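Local coordinates for protein phosphoribosylaminoimidazole-succinocarboxamide synthase (Saccharomyces cerevisiae, PDB 2CNQ) that joins aspartate to the carboxylate of CAIR at the cost of ATP, making SAICAR in de novo purine biosynthesis, at residues P155-T160 with L198-K203; F220-D223 with E228-L231; R264-L267 with K271-G274. All coordinates share one frame; numbering follows the deposited sequence.

Contact 1. Residues P155-T160 with L198-K203; sequences PEPIFT and LYSKCK
P157 meets Y199, S200 and K203 in a small apolar contact between the edge strand 153-159 of the mixed sheet and the long helix 185-209, which packs on one face of that sheet. One proline ring does all the touching on the strand side. P157 CG comes in at the edge of the Y199 ring, near its plane and 3.5 Å from Y199 CE2, while P157 CB stands further off the plane, on the side away from K203 CB, and 3.5 Å from Y199 CD2. Y199 has CG anti to the backbone N (chi1 167°), which sends the ring out from the helix toward the sheet. One turn further along, K203 CB lies 3.8 Å above one face of that ring, toward its rim. S200 meets P157 CG from a neighbouring direction, its OG 3.5 Å from that carbon. That hydroxyl is weakly hydrogen-bonded to V196 O in the helix's preceding turn. The aliphatic part of K203 closes the group loosely, its CE 4.1 Å from P157 CG. The strand and helix segments run roughly antiparallel, at 147°, with their axes 9.5 Å apart. Y199 OH is hydrogen-bonded to I213 O, and both P157 and Y199 rest on V121 of the neighbouring strand. The chemistry is therefore van der Waals contact: the proline ring has no N-H to offer, and the tyrosine presents ring carbons while its hydroxyl is held elsewhere.

Contact 2. Residues F220-D223 with E228-L231; sequences FGID and EIIL
F220 and I229 touch across an antiparallel pair of strands, with I229 CG2 over one face of the phenyl ring, 4.0 Å from its centroid and 29° off the normal, a CH-pi contact. With CG1 anti to the carbonyl carbon (chi1 -66°), it is the CG2 methyl of I229 that is left facing the ring. L231 reaches the same ring differently: its CD1 comes in plane at the edge, 3.6 Å from F220 CE1. Further along this face I222 CD1 lies over the backbone, 3.6 Å from E228 O.

Four backbone bonds set this register. G221 and I230 form one hydrogen-bonded pair, with G221 N to I230 O at 2.7 Å and I230 N to G221 O at 2.8 Å. D223 and E228 form the other, its straightest bond running from D223 N to E228 O at 2.9 Å (177° at the hydrogen), and E228 N returns one to D223 O. On their face I230 CD1 packs against D223 CB at 4.0 Å. Both acidic side chains, D223 and E228, form salt bridges to R73, which would offset the repulsion between them, and D223 OD1 accepts a hydrogen bond from K225 N in the turn.

The contact is thus the turn end of the hairpin 211-223/228-245. Helix 185-209 covers the F220 and I229 face through V191, A195, R190 and L194, while strand 113-122 lies beyond 211-223.

Contact 3. Residues R264-L267 with K271-G274; sequences RDWL and KLNG. With ADP (adenosine-5'-diphosphate), chain F; AMZ (aminoimidazole 4-carboxamide ribonucleotide), chain C.
L267 O receives the backbone N-H of L272 at 2.8 Å, nearly straight at 170°, where helix 261-269 ends. K271, with positive phi, is the C-prime residue of a Schellman motif completed by K271 N to T268 O, and N273 N adds a weak 3.4 Å bond to L267 O. Apolar packing accompanies the turn: L272 CB meets L267 CD2 at 3.8 Å, the two side chains crossing at about a right angle, while L272 CD1 lies 3.8 Å from W266 CH2, obliquely to the indole.

From the same helix the R264 side chain reaches the nucleotides with its guanidinium end. Its CB starts a chain that is extended from CG to NE, with CG anti to the carbonyl carbon (chi1 -67°). CG and CD pass beside ADP O1A, and NE then donates to that oxygen at 2.8 Å. Beyond CZ, NH1 is hydrogen-bonded to Q261 OE1. NH2 serves both ligands, giving ADP O2A an almost straight bond of 2.8 Å (178°) and the AMZ ribose oxygen O1 one of 2.9 Å. The alpha-phosphate is thus gripped along the guanidinium edge, with PA in its plane, and these bonds would limit rotation of the group.

R264 and L267 pack on A41 of strand 40-41, and L267 also touches M46 and V278. W266 leans on P281, in the loop leading to helix 282-300.

The three contacts follow in series along the chain. Helix 185-209 supplies one side of contact 1 and is followed by strand 211-223 of contact 2, and both contacts reach the mixed sheet. Their centres are about 18 Å apart, and L198 CD1 touches F220 CE1 at 4.1 Å, so the helix joins them directly. Contact 3 stands apart, its centre about 28 Å from that of contact 1 and about 34 Å from that of contact 2, across the chain's centre from the latter. There helix 261-269 brings an arginine to one of the two bound ADP molecules and to AMZ, while contacts 1 and 2 belong to the sheet-and-helix framework, one by side-chain packing and the other by strand pairing.

Contact 1. Residues P155-T160 with L198-K203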
# COMPACT_ATOMS: atom_id res chain seq x y z
N PRO A 155 9.91 -10.35 -17.56
CA PRO A 155 9.17 -11.33 -18.36
C PRO A 155 7.90 -11.79 -17.71
O PRO A 155 6.89 -11.97 -18.37
CB PRO A 155 10.16 -12.47 -18.50
CG PRO A 155 11.47 -11.87 -18.30
CD PRO A 155 11.31 -10.72 -17.38
N GLU A 156 7.98 -11.96 -16.40
CA GLU A 156 6.83 -12.26 -15.59
C GLU A 156 6.97 -11.45 -14.33
O GLU A 156 8.07 -11.20 -13.89
CB GLU A 156 6.81 -13.72 -15.20
CG GLU A 156 6.61 -14.66 -16.33
CD GLU A 156 5.30 -14.49 -17.03
OE1 GLU A 156 4.35 -13.99 -16.42
OE2 GLU A 156 5.21 -14.91 -18.20
N PRO A 157 5.88 -11.04 -13.72
CA PRO A 157 6.04 -10.34 -12.45
C PRO A 157 6.66 -11.23 -11.43
O PRO A 157 6.46 -12.43 -11.47
CB PRO A 157 4.61 -10.00 -12.08
CG PRO A 157 3.88 -10.03 -13.36
CD PRO A 157 4.48 -11.16 -14.12
N ILE A 158 7.40 -10.62 -10.53
CA ILE A 158 8.13 -11.37 -9.58
C ILE A 158 7.82 -10.95 -8.18
O ILE A 158 7.72 -9.78 -7.84
CB ILE A 158 9.60 -11.32 -9.85
CG1 ILE A 158 10.17 -9.93 -9.95
CG2 ILE A 158 9.89 -12.13 -11.12
CD1 ILE A 158 11.65 -9.91 -10.00
N PHE A 159 7.65 -11.96 -7.34
CA PHE A 159 7.57 -11.79 -5.92
C PHE A 159 8.95 -11.52 -5.37
O PHE A 159 9.86 -12.29 -5.55
CB PHE A 159 7.03 -13.07 -5.35
CG PHE A 159 7.16 -13.19 -3.86
CD1 PHE A 159 7.88 -14.23 -3.33
CD2 PHE A 159 6.51 -12.33 -3.01
CE1 PHE A 159 7.92 -14.42 -1.97
CE2 PHE A 159 6.60 -12.50 -1.65
CZ PHE A 159 7.30 -13.56 -1.14
N THR A 160 9.07 -10.39 -4.70
CA THR A 160 10.33 -9.94 -4.19
C THR A 160 10.10 -9.45 -2.78
O THR A 160 9.83 -8.30 -2.54
CB THR A 160 10.96 -8.89 -5.06
OG1 THR A 160 10.16 -7.72 -5.07
CG2 THR A 160 11.12 -9.36 -6.46
N LEU A 198 -2.54 -11.90 -8.03
CA LEU A 198 -3.29 -10.70 -7.76
C LEU A 198 -2.71 -9.55 -8.50
O LEU A 198 -3.41 -8.78 -9.12
CB LEU A 198 -3.32 -10.40 -6.28
CG LEU A 198 -3.94 -11.46 -5.40
CD1 LEU A 198 -3.84 -11.05 -3.97
CD2 LEU A 198 -5.36 -11.74 -5.77
N TYR A 199 -1.41 -9.40 -8.43
CA TYR A 199 -0.78 -8.33 -9.13
C TYR A 199 -1.08 -8.38 -10.60
O TYR A 199 -1.41 -7.38 -11.18
CB TYR A 199 0.73 -8.37 -8.92
CG TYR A 199 1.43 -7.47 -9.85
CD1 TYR A 199 1.55 -6.14 -9.59
CD2 TYR A 199 1.95 -7.95 -11.01
CE1 TYR A 199 2.15 -5.30 -10.49
CE2 TYR A 199 2.54 -7.13 -11.93
CZ TYR A 199 2.64 -5.80 -11.65
OH TYR A 199 3.23 -5.05 -12.60
N SER A 200 -0.93 -9.53 -11.22
CA SER A 200 -1.12 -9.60 -12.64
C SER A 200 -2.51 -9.23 -13.03
O SER A 200 -2.69 -8.55 -14.03
CB SER A 200 -0.80 -10.98 -13.15
OG SER A 200 0.60 -11.13 -13.16
N LYS A 201 -3.49 -9.67 -12.29
CA LYS A 201 -4.85 -9.32 -12.59
C LYS A 201 -5.02 -7.84 -12.51
O LYS A 201 -5.64 -7.23 -13.36
CB LYS A 201 -5.77 -10.01 -11.63
CG LYS A 201 -7.20 -9.68 -11.86
CD LYS A 201 -8.14 -10.46 -11.00
CE LYS A 201 -9.53 -9.94 -11.14
NZ LYS A 201 -10.52 -10.84 -10.59
N CYS A 202 -4.50 -7.23 -11.47
CA CYS A 202 -4.63 -5.82 -11.31
C CYS A 202 -3.83 -5.06 -12.34
O CYS A 202 -4.28 -4.05 -12.83
CB CYS A 202 -4.25 -5.41 -9.92
SG CYS A 202 -5.30 -6.10 -8.68
N LYS A 203 -2.66 -5.56 -12.66
CA LYS A 203 -1.82 -4.96 -13.65
C LYS A 203 -2.53 -4.90 -14.98
O LYS A 203 -2.51 -3.91 -15.66
CB LYS A 203 -0.53 -5.75 -13.79
CG LYS A 203 0.43 -5.18 -14.80
CD LYS A 203 1.61 -6.06 -15.20
CE LYS A 203 1.30 -7.55 -15.40
NZ LYS A 203 0.88 -7.92 -16.77

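Contact 2. Residues F220-D223 with E228-L231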
# COMPACT_ATOMS: atom_id res chain seq x y z
N PHE A 220 -0.28 -9.68 3.55
CA PHE A 220 -1.13 -10.82 3.71
C PHE A 220 -1.15 -11.24 5.14
O PHE A 220 -0.16 -11.19 5.84
CB PHE A 220 -0.57 -12.00 2.93
CG PHE A 220 -0.61 -11.90 1.43
CD1 PHE A 220 -1.37 -10.98 0.74
CD2 PHE A 220 0.13 -12.79 0.67
CE1 PHE A 220 -1.37 -11.00 -0.64
CE2 PHE A 220 0.07 -12.80 -0.71
CZ PHE A 220 -0.68 -11.92 -1.34
N GLY A 221 -2.29 -11.72 5.55
CA GLY A 221 -2.46 -12.45 6.75
C GLY A 221 -2.72 -13.88 6.44
O GLY A 221 -2.82 -14.29 5.29
N ILE A 222 -2.82 -14.64 7.50
CA ILE A 222 -3.07 -16.04 7.37
C ILE A 222 -4.09 -16.39 8.40
O ILE A 222 -3.94 -16.11 9.56
CB ILE A 222 -1.77 -16.85 7.51
CG1 ILE A 222 -2.04 -18.34 7.35
CG2 ILE A 222 -1.04 -16.57 8.81
CD1 ILE A 222 -2.36 -18.76 5.97
N ASP A 223 -5.15 -17.01 7.95
CA ASP A 223 -6.16 -17.54 8.83
C ASP A 223 -5.84 -18.99 8.96
O ASP A 223 -6.14 -19.80 8.07
CB ASP A 223 -7.54 -17.37 8.25
CG ASP A 223 -8.59 -17.95 9.13
OD1 ASP A 223 -8.26 -18.77 10.01
OD2 ASP A 223 -9.74 -17.57 8.96
N GLU A 228 -6.36 -20.05 4.95
CA GLU A 228 -6.49 -19.06 3.87
C GLU A 228 -5.60 -17.90 4.07
O GLU A 228 -5.57 -17.37 5.15
CB GLU A 228 -7.96 -18.64 3.79
CG GLU A 228 -8.88 -19.79 3.30
CD GLU A 228 -10.33 -19.40 3.27
OE1 GLU A 228 -10.89 -19.28 2.17
OE2 GLU A 228 -10.89 -19.18 4.36
N ILE A 229 -4.94 -17.47 3.01
CA ILE A 229 -4.23 -16.24 2.98
C ILE A 229 -5.27 -15.15 2.85
O ILE A 229 -6.25 -15.28 2.14
CB ILE A 229 -3.25 -16.22 1.85
CG1 ILE A 229 -2.17 -17.26 2.10
CG2 ILE A 229 -2.63 -14.87 1.70
CD1 ILE A 229 -1.27 -17.49 0.92
N ILE A 230 -5.03 -14.07 3.57
CA ILE A 230 -5.94 -12.98 3.65
C ILE A 230 -5.22 -11.76 3.15
O ILE A 230 -4.12 -11.47 3.58
CB ILE A 230 -6.35 -12.70 5.11
CG1 ILE A 230 -6.75 -13.97 5.82
CG2 ILE A 230 -7.43 -11.68 5.15
CD1 ILE A 230 -7.89 -14.63 5.29
N LEU A 231 -5.86 -11.01 2.29
CA LEU A 231 -5.33 -9.74 1.88
C LEU A 231 -5.70 -8.73 2.93
O LEU A 231 -6.86 -8.56 3.25
CB LEU A 231 -5.93 -9.39 0.54
CG LEU A 231 -5.30 -8.19 -0.14
CD1 LEU A 231 -3.87 -8.40 -0.46
CD2 LEU A 231 -6.08 -7.93 -1.40

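Contact 3. Residues R264-L267 with K271-G274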
# COMPACT_ATOMS: atom_id res chain seq x y z
N ARG A 264 9.21 10.81 -2.57
CA ARG A 264 10.51 10.24 -2.29
C ARG A 264 11.57 10.95 -3.07
O ARG A 264 12.61 11.32 -2.55
CB ARG A 264 10.51 8.79 -2.65
CG ARG A 264 9.63 7.92 -1.82
CD ARG A 264 9.72 6.54 -2.31
NE ARG A 264 8.84 5.65 -1.58
CZ ARG A 264 7.93 4.87 -2.13
NH1 ARG A 264 7.76 4.83 -3.43
NH2 ARG A 264 7.18 4.15 -1.35
N ASP A 265 11.32 11.10 -4.35
CA ASP A 265 12.31 11.68 -5.20
C ASP A 265 12.54 13.13 -4.88
O ASP A 265 13.67 13.59 -4.94
CB ASP A 265 11.93 11.49 -6.64
CG ASP A 265 12.05 10.06 -7.13
OD1 ASP A 265 11.61 9.83 -8.25
OD2 ASP A 265 12.57 9.21 -6.42
N TRP A 266 11.49 13.85 -4.55
CA TRP A 266 11.64 15.23 -4.18
C TRP A 266 12.50 15.33 -2.94
O TRP A 266 13.40 16.14 -2.85
CB TRP A 266 10.29 15.87 -3.92
CG TRP A 266 10.42 17.27 -3.56
CD1 TRP A 266 10.58 18.31 -4.40
CD2 TRP A 266 10.50 17.79 -2.24
NE1 TRP A 266 10.73 19.46 -3.69
CE2 TRP A 266 10.67 19.18 -2.36
CE3 TRP A 266 10.36 17.26 -0.98
CZ2 TRP A 266 10.78 20.01 -1.27
CZ3 TRP A 266 10.48 18.10 0.11
CH2 TRP A 266 10.67 19.45 -0.05
N LEU A 267 12.24 14.50 -1.96
CA LEU A 267 13.01 14.54 -0.75
C LEU A 267 14.43 14.26 -1.08
O LEU A 267 15.31 14.96 -0.62
CB LEU A 267 12.50 13.54 0.22
CG LEU A 267 11.12 13.85 0.79
CD1 LEU A 267 10.55 12.64 1.42
CD2 LEU A 267 11.22 14.98 1.83
N LYS A 271 17.81 16.61 -0.60
CA LYS A 271 18.58 16.17 0.52
C LYS A 271 17.80 16.27 1.80
O LYS A 271 18.28 16.70 2.84
CB LYS A 271 19.91 16.89 0.63
CG LYS A 271 20.75 16.67 -0.58
CD LYS A 271 22.11 17.28 -0.45
CE LYS A 271 22.92 17.02 -1.72
NZ LYS A 271 24.38 17.10 -1.50
N LEU A 272 16.56 15.83 1.71
CA LEU A 272 15.70 15.78 2.86
C LEU A 272 15.23 14.39 3.12
O LEU A 272 14.53 14.17 4.07
CB LEU A 272 14.49 16.67 2.67
CG LEU A 272 14.82 18.14 2.69
CD1 LEU A 272 13.60 18.93 2.26
CD2 LEU A 272 15.29 18.54 4.07
N ASN A 273 15.66 13.41 2.34
CA ASN A 273 15.31 12.05 2.64
C ASN A 273 15.86 11.72 3.99
O ASN A 273 16.98 12.05 4.34
CB ASN A 273 15.87 11.13 1.58
CG ASN A 273 17.30 11.44 1.22
OD1 ASN A 273 17.62 12.57 0.83
ND2 ASN A 273 18.18 10.45 1.33
N GLY A 274 15.05 11.04 4.77
CA GLY A 274 15.41 10.62 6.07
C GLY A 274 15.25 11.64 7.15
O GLY A 274 15.35 11.30 8.31
PB ADP F . 7.57 4.63 4.26
O1B ADP F . 7.48 5.19 5.64
O2B ADP F . 7.80 3.15 4.21
O3B ADP F . 6.42 5.14 3.42
PA ADP F . 8.92 4.57 2.07
O1A ADP F . 9.71 5.34 1.09
O2A ADP F . 7.59 4.32 1.46
O3A ADP F . 8.89 5.17 3.53
O5' ADP F . 9.53 3.16 2.36
C5' ADP F . 9.38 2.15 1.38
C4' ADP F . 10.18 0.90 1.67
O4' ADP F . 11.56 1.25 1.58
C3' ADP F . 9.90 0.41 3.07
O3' ADP F . 10.02 -1.00 3.11
C2' ADP F . 11.00 1.06 3.84
O2' ADP F . 11.34 0.31 4.98
C1' ADP F . 12.14 1.05 2.85
N9 ADP F . 13.10 2.13 3.07
C8 ADP F . 12.77 3.36 3.43
N7 ADP F . 13.86 4.12 3.57
C5 ADP F . 14.90 3.37 3.26
C6 ADP F . 16.32 3.64 3.21
N6 ADP F . 16.76 4.88 3.52
N1 ADP F . 17.11 2.61 2.86
C2 ADP F . 16.61 1.37 2.56
N3 ADP F . 15.29 1.06 2.58
C4 ADP F . 14.41 2.03 2.93
O5 AMZ C . 5.13 0.32 2.94
C6 AMZ C . 6.09 -0.39 2.74
N2 AMZ C . 6.82 -0.93 3.71
C3A AMZ C . 6.50 -0.72 1.39
C7A AMZ C . 5.92 -0.24 0.25
N3 AMZ C . 4.84 0.53 0.03
N1 AMZ C . 7.53 -1.51 1.07
C5 AMZ C . 7.59 -1.55 -0.24
N AMZ C . 6.62 -0.76 -0.76
C1 AMZ C . 6.33 -0.60 -2.16
C2 AMZ C . 6.94 0.62 -2.79
C3 AMZ C . 7.08 0.21 -4.22
O2 AMZ C . 5.81 0.37 -4.81
O1 AMZ C . 6.10 1.73 -2.58
O AMZ C . 6.94 -1.68 -2.81
C AMZ C . 7.41 -1.27 -4.09
C4 AMZ C . 8.87 -1.59 -4.22
O3 AMZ C . 9.61 -0.65 -3.45
P AMZ C . 11.20 -0.66 -3.58
OP1 AMZ C . 11.69 -1.90 -2.90
O4 AMZ C . 11.61 0.59 -2.85
OP2 AMZ C . 11.59 -0.65 -5.02